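Local coordinates for heat shock protein-related protein (Deinococcus radiodurans, PDB 4FEI) that probably acts as a small heat shock protein, a stress-response chaperone that binds unfolding proteins through assemblies built on its alpha-crystallin domain, at residues G3-A8 and G45-T50; D10-G15 and D19-V24. One frame throughout, in Å; residues are numbered along the deposited sequence.

Contact 1 (G3-A8 and G45-T50); sequences GPWTPA and GERPGT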
loop_
_atom_site.group_PDB
_atom_site.type_symbol
_atom_site.label_atom_id
_atom_site.label_comp_id
_atom_site.label_asym_id
_atom_site.label_seq_id
_atom_site.Cartn_x
_atom_site.Cartn_y
_atom_site.Cartn_z
ATOM N N GLY A 3 -3.282 4.640 12.746
ATOM C CA GLY A 3 -3.203 3.386 13.523
ATOM C C GLY A 3 -1.896 2.608 13.438
ATOM O O GLY A 3 -1.043 2.903 12.591
ATOM N N PRO A 4 -1.726 1.600 14.306
ATOM C CA PRO A 4 -0.479 0.810 14.264
ATOM C C PRO A 4 -0.427 0.004 12.953
ATOM O O PRO A 4 -1.440 -0.542 12.510
ATOM C CB PRO A 4 -0.598 -0.140 15.471
ATOM C CG PRO A 4 -1.770 0.417 16.316
ATOM C CD PRO A 4 -2.666 1.121 15.341
ATOM N N TRP A 5 0.759 -0.068 12.366
ATOM C CA TRP A 5 0.916 -0.609 11.024
ATOM C C TRP A 5 1.394 -2.062 11.041
ATOM O O TRP A 5 2.468 -2.379 11.599
ATOM C CB TRP A 5 1.930 0.255 10.244
ATOM C CG TRP A 5 1.894 0.031 8.790
ATOM C CD1 TRP A 5 0.922 -0.639 8.076
ATOM C CD2 TRP A 5 2.844 0.520 7.825
ATOM N NE1 TRP A 5 1.216 -0.588 6.732
ATOM C CE2 TRP A 5 2.390 0.116 6.554
ATOM C CE3 TRP A 5 4.034 1.267 7.918
ATOM C CZ2 TRP A 5 3.086 0.423 5.386
ATOM C CZ3 TRP A 5 4.722 1.559 6.768
ATOM C CH2 TRP A 5 4.246 1.133 5.508
ATOM N N THR A 6 0.577 -2.924 10.422
ATOM C CA THR A 6 0.933 -4.305 10.098
ATOM C C THR A 6 0.707 -4.522 8.592
ATOM O O THR A 6 -0.404 -4.805 8.156
ATOM C CB THR A 6 0.148 -5.318 10.978
ATOM O OG1 THR A 6 0.457 -5.064 12.367
ATOM C CG2 THR A 6 0.528 -6.804 10.666
ATOM N N PRO A 7 1.777 -4.368 7.787
ATOM C CA PRO A 7 1.622 -4.458 6.321
ATOM C C PRO A 7 1.308 -5.876 5.887
ATOM O O PRO A 7 1.983 -6.824 6.327
ATOM C CB PRO A 7 2.985 -3.987 5.773
ATOM C CG PRO A 7 3.942 -3.999 6.919
ATOM C CD PRO A 7 3.147 -3.979 8.205
ATOM N N ALA A 8 0.274 -6.006 5.044
ATOM C CA ALA A 8 -0.203 -7.289 4.555
ATOM C C ALA A 8 0.871 -8.045 3.691
ATOM O O ALA A 8 1.590 -7.423 2.883
ATOM C CB ALA A 8 -1.523 -7.101 3.812
ATOM N N GLY A 45 10.408 -1.459 9.113
ATOM C CA GLY A 45 10.514 -0.183 8.425
ATOM C C GLY A 45 9.579 0.827 9.043
ATOM O O GLY A 45 9.021 0.579 10.114
ATOM N N GLU A 46 9.359 1.956 8.345
ATOM C CA GLU A 46 8.596 3.045 8.903
ATOM C C GLU A 46 7.965 3.895 7.807
ATOM O O GLU A 46 8.525 4.039 6.719
ATOM C CB GLU A 46 9.538 3.907 9.742
ATOM C CG GLU A 46 8.893 5.088 10.445
ATOM C CD GLU A 46 9.876 5.938 11.220
ATOM O OE1 GLU A 46 9.444 6.902 11.916
ATOM O OE2 GLU A 46 11.074 5.668 11.139
ATOM N N ARG A 47 6.806 4.481 8.102
ATOM C CA ARG A 47 6.305 5.589 7.308
ATOM C C ARG A 47 5.828 6.730 8.218
ATOM O O ARG A 47 5.285 6.473 9.286
ATOM C CB ARG A 47 5.250 5.157 6.269
ATOM C CG ARG A 47 3.839 4.983 6.774
ATOM C CD ARG A 47 2.915 4.843 5.559
ATOM N NE ARG A 47 1.558 4.413 5.857
ATOM C CZ ARG A 47 0.626 4.177 4.925
ATOM N NH1 ARG A 47 0.894 4.377 3.637
ATOM N NH2 ARG A 47 -0.608 3.800 5.271
ATOM N N PRO A 48 6.048 7.990 7.790
ATOM C CA PRO A 48 5.641 9.136 8.608
ATOM C C PRO A 48 4.118 9.213 8.805
ATOM O O PRO A 48 3.340 8.804 7.927
ATOM C CB PRO A 48 6.157 10.364 7.805
ATOM C CG PRO A 48 6.270 9.894 6.388
ATOM C CD PRO A 48 6.662 8.406 6.510
ATOM N N GLY A 49 3.692 9.737 9.944
ATOM C CA GLY A 49 2.293 10.056 10.140
ATOM C C GLY A 49 1.885 11.238 9.274
ATOM O O GLY A 49 2.644 12.192 9.060
ATOM N N THR A 50 0.657 11.213 8.797
ATOM C CA THR A 50 0.154 12.321 7.974
ATOM C C THR A 50 -0.244 13.491 8.854
ATOM O O THR A 50 -0.897 13.292 9.895
ATOM C CB THR A 50 -1.003 11.836 7.123
ATOM O OG1 THR A 50 -0.615 10.604 6.500
ATOM C CG2 THR A 50 -1.342 12.823 6.062
#

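Contact 2 (D10-G15 and D19-V24); sequences DWRDAG and DLLLDV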
loop_
_atom_site.group_PDB
_atom_site.type_symbol
_atom_site.label_atom_id
_atom_site.label_comp_id
_atom_site.label_asym_id
_atom_site.label_seq_id
_atom_site.Cartn_x
_atom_site.Cartn_y
_atom_site.Cartn_z
ATOM N N ASP A 10 2.098 -11.655 1.327
ATOM C CA ASP A 10 1.829 -12.841 0.531
ATOM C C ASP A 10 3.122 -13.639 0.365
ATOM O O ASP A 10 4.203 -13.075 0.262
ATOM C CB ASP A 10 1.368 -12.440 -0.892
ATOM C CG ASP A 10 -0.104 -12.030 -0.953
ATOM O OD1 ASP A 10 -0.821 -12.210 0.060
ATOM O OD2 ASP A 10 -0.520 -11.536 -2.015
ATOM N N TRP A 11 2.983 -14.945 0.283
ATOM C CA TRP A 11 4.041 -15.828 -0.186
ATOM C C TRP A 11 3.643 -16.437 -1.527
ATOM O O TRP A 11 2.616 -17.083 -1.657
ATOM C CB TRP A 11 4.295 -16.934 0.828
ATOM C CG TRP A 11 5.019 -16.415 2.073
ATOM C CD1 TRP A 11 4.461 -16.140 3.296
ATOM C CD2 TRP A 11 6.427 -16.142 2.196
ATOM N NE1 TRP A 11 5.452 -15.689 4.172
ATOM C CE2 TRP A 11 6.657 -15.673 3.515
ATOM C CE3 TRP A 11 7.509 -16.256 1.330
ATOM C CZ2 TRP A 11 7.936 -15.340 3.988
ATOM C CZ3 TRP A 11 8.788 -15.895 1.786
ATOM C CH2 TRP A 11 8.986 -15.442 3.099
ATOM N N ARG A 12 4.448 -16.178 -2.542
ATOM C CA ARG A 12 4.174 -16.710 -3.880
ATOM C C ARG A 12 5.198 -17.800 -4.209
ATOM O O ARG A 12 6.400 -17.653 -3.946
ATOM C CB ARG A 12 4.217 -15.584 -4.924
ATOM C CG ARG A 12 4.086 -16.055 -6.394
ATOM C CD ARG A 12 4.169 -14.872 -7.353
ATOM N NE ARG A 12 5.395 -14.055 -7.206
ATOM C CZ ARG A 12 5.511 -12.784 -7.614
ATOM N NH1 ARG A 12 4.459 -12.153 -8.179
ATOM N NH2 ARG A 12 6.670 -12.126 -7.443
ATOM N N ASP A 13 4.693 -18.904 -4.743
ATOM C CA ASP A 13 5.520 -19.983 -5.193
ATOM C C ASP A 13 5.973 -19.598 -6.583
ATOM O O ASP A 13 5.178 -19.573 -7.506
ATOM C CB ASP A 13 4.684 -21.263 -5.217
ATOM C CG ASP A 13 5.433 -22.463 -5.775
ATOM O OD1 ASP A 13 6.677 -22.400 -5.930
ATOM O OD2 ASP A 13 4.749 -23.484 -6.068
ATOM N N ALA A 14 7.252 -19.283 -6.731
ATOM C CA ALA A 14 7.817 -19.001 -8.051
ATOM C C ALA A 14 8.791 -20.128 -8.496
ATOM O O ALA A 14 9.902 -19.861 -8.991
ATOM C CB ALA A 14 8.496 -17.670 -8.042
ATOM N N GLY A 15 8.369 -21.376 -8.318
ATOM C CA GLY A 15 9.131 -22.525 -8.814
ATOM C C GLY A 15 10.479 -22.733 -8.129
ATOM O O GLY A 15 10.570 -23.419 -7.115
ATOM N N ASP A 19 8.807 -16.113 -3.203
ATOM C CA ASP A 19 8.653 -14.659 -3.132
ATOM C C ASP A 19 7.793 -14.220 -1.969
ATOM O O ASP A 19 6.686 -14.749 -1.756
ATOM C CB ASP A 19 7.970 -14.104 -4.390
ATOM C CG ASP A 19 8.753 -14.367 -5.656
ATOM O OD1 ASP A 19 10.002 -14.535 -5.565
ATOM O OD2 ASP A 19 8.116 -14.411 -6.736
ATOM N N LEU A 20 8.260 -13.213 -1.254
ATOM C CA LEU A 20 7.454 -12.536 -0.251
ATOM C C LEU A 20 7.064 -11.195 -0.835
ATOM O O LEU A 20 7.924 -10.428 -1.236
ATOM C CB LEU A 20 8.265 -12.334 1.029
ATOM C CG LEU A 20 7.757 -11.656 2.303
ATOM C CD1 LEU A 20 8.019 -10.169 2.244
ATOM C CD2 LEU A 20 6.284 -11.932 2.608
ATOM N N LEU A 21 5.773 -10.927 -0.933
ATOM C CA LEU A 21 5.290 -9.613 -1.342
ATOM C C LEU A 21 4.667 -8.927 -0.135
ATOM O O LEU A 21 3.795 -9.485 0.553
ATOM C CB LEU A 21 4.253 -9.716 -2.466
ATOM C CG LEU A 21 4.736 -10.258 -3.813
ATOM C CD1 LEU A 21 4.449 -11.720 -3.941
ATOM C CD2 LEU A 21 3.956 -9.520 -4.920
ATOM N N LEU A 22 5.112 -7.708 0.125
ATOM C CA LEU A 22 4.694 -6.980 1.336
ATOM C C LEU A 22 4.172 -5.590 0.946
ATOM O O LEU A 22 4.893 -4.825 0.333
ATOM C CB LEU A 22 5.878 -6.885 2.318
ATOM C CG LEU A 22 5.550 -6.471 3.745
ATOM C CD1 LEU A 22 4.873 -7.625 4.508
ATOM C CD2 LEU A 22 6.842 -5.985 4.485
ATOM N N ASP A 23 2.920 -5.299 1.271
ATOM C CA ASP A 23 2.309 -4.018 0.895
ATOM C C ASP A 23 2.831 -2.919 1.835
ATOM O O ASP A 23 2.387 -2.819 3.002
ATOM C CB ASP A 23 0.776 -4.063 0.990
ATOM C CG ASP A 23 0.143 -4.801 -0.149
ATOM O OD1 ASP A 23 -1.025 -5.258 0.014
ATOM O OD2 ASP A 23 0.769 -4.918 -1.215
ATOM N N VAL A 24 3.767 -2.110 1.308
ATOM C CA VAL A 24 4.355 -1.029 2.092
ATOM C C VAL A 24 4.243 0.360 1.368
ATOM O O VAL A 24 5.255 0.974 1.029
ATOM C CB VAL A 24 5.846 -1.376 2.507
ATOM C CG1 VAL A 24 5.899 -2.490 3.602
ATOM C CG2 VAL A 24 6.677 -1.780 1.299
#

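Contact 1 (G3-A8 and G45-T50)
The indole of Trp5 carries Arg47 over one face and the ring of Pro7, its own near neighbour in the chain, over the other. On the first face the arginine side chain crosses the ring at about a right angle: CD lies 4.2 Å from the centroid of the six-membered ring as a CH-pi contact, and CZ stands 4.8 Å from the same centroid, close enough to the ring normal for a cation-pi interaction. The guanidinium and indole planes are only 17° apart, so the two flat groups lie nearly parallel, though offset. The opposite face takes Pro7 CD toward its rim, and at the edge, near the ring plane, the backbone of Glu46 passes with its C atom 4.1 Å from Trp5 CZ3. The closest approach brings the Arg47 methylene CG within 3.5 Å of the aromatic carbon Trp5 CZ3. An anti first torsion (chi1 -164°) swings the indole away from its own backbone N and across to the strand. In the alpha-crystallin beta-sandwich this contact joins the N-terminal segment to the end of strand 40-47. Tryptophan suits its place because a broad, flat indole can take an arginine and a proline on its two faces while Phe63 of strand 62-68 meets it edge-to-face. Arginine suits its own because its methylenes cover an aromatic face while its nitrogens reach on: NE bonds to Pro59 O, and NH2 makes a salt bridge with Asp23 of the second subunit. Were Trp5 replaced by an alanine, the Arg47 methylenes would probably lose the face they lie on and Phe63 its edge-to-face partner. The arginine chain, extended from CG to NE, lays CD and then the guanidinium over the six-membered ring, while Glu46 points its CB the other way.

Contact 2 (D10-G15 and D19-V24)
Arg12 and Asp19 face each other as a hydrogen-bonded antiparallel pair, and their side chains repeat the link made by their backbones. Arg12 N gives a bond to Asp19 O, 2.8 Å, and Asp19 N returns one to Arg12 O. Above this pair Arg12 turns its NE and NH2 side-on to a single oxygen, Asp19 OD2, each at 2.8 Å. Both bonds are clearly bent, about 140° at the hydrogen, as expected when neighbouring donors share one oxygen. NE meets the anti lone pair, whereas NH2 comes from above the carboxylate plane, which stands 81° from the guanidinium. The bend at chi3 (56°) folds the arginine back so that both nitrogens reach that one atom; though partly exposed, Arg12 is held by this salt bridge. Leu21 CD1 lies over the centre of one guanidinium face, 4.0 Å from Arg12 CZ, an apolar methyl on a flat cation. Asp10 and Leu21 form the other hydrogen-bonded pair, exchanging two backbone bonds.

The tightest apolar packing is on the opposite face of the sheet, at the non-hydrogen-bonded pair of Trp11 and Leu20. Leu20 CB sits 3.9 Å from the centroid of the six-membered ring of Trp11, a CH-pi contact, and Leu20 CD2 covers the same face nearer the rim; the flat indole gives both carbons a surface to lie on. Toward the turn the contact thins over the partly exposed Asp13, Ala14 and Gly15: Ala14 offers a small methyl, its CB 3.5 Å from Asp19 OD2, and Asp13 points away. Asp13 OD1 accepts from Gly15 N, an Asx turn, and also pairs with Lys93.

The hairpin of strands 9-14 and 17-23 lies at one side of a four-stranded sheet. Strand 86-92 flanks strand 17-23, Leu67 of strand 62-68 packs on Leu20, and beyond strand 9-14 a strand of the second subunit continues the sheet through Asp10 and Trp11.

Overall arrangement
Both contacts are largely buried, yet they build different things. Contact 2, about 7 Å from the chain centre to its own centre, is regular antiparallel hairpin pairing, with backbone bonds, a salt bridge and an aromatic-aliphatic pair. Contact 1, about 13 Å out by the same measure, joins an irregular N-terminal segment to the end of strand 40-47 in the three-stranded sheet, and is carried mainly by side chains, without backbone pairing between the segments. They meet where Ala8, just ahead of strand 9-14, lies beside the end of strand 17-23: Ala8 O is 3.0 Å from Asp23 N, probably a hydrogen bond. Both reach the second subunit: contact 1 through a charged side-chain end, contact 2 also by extending its sheet.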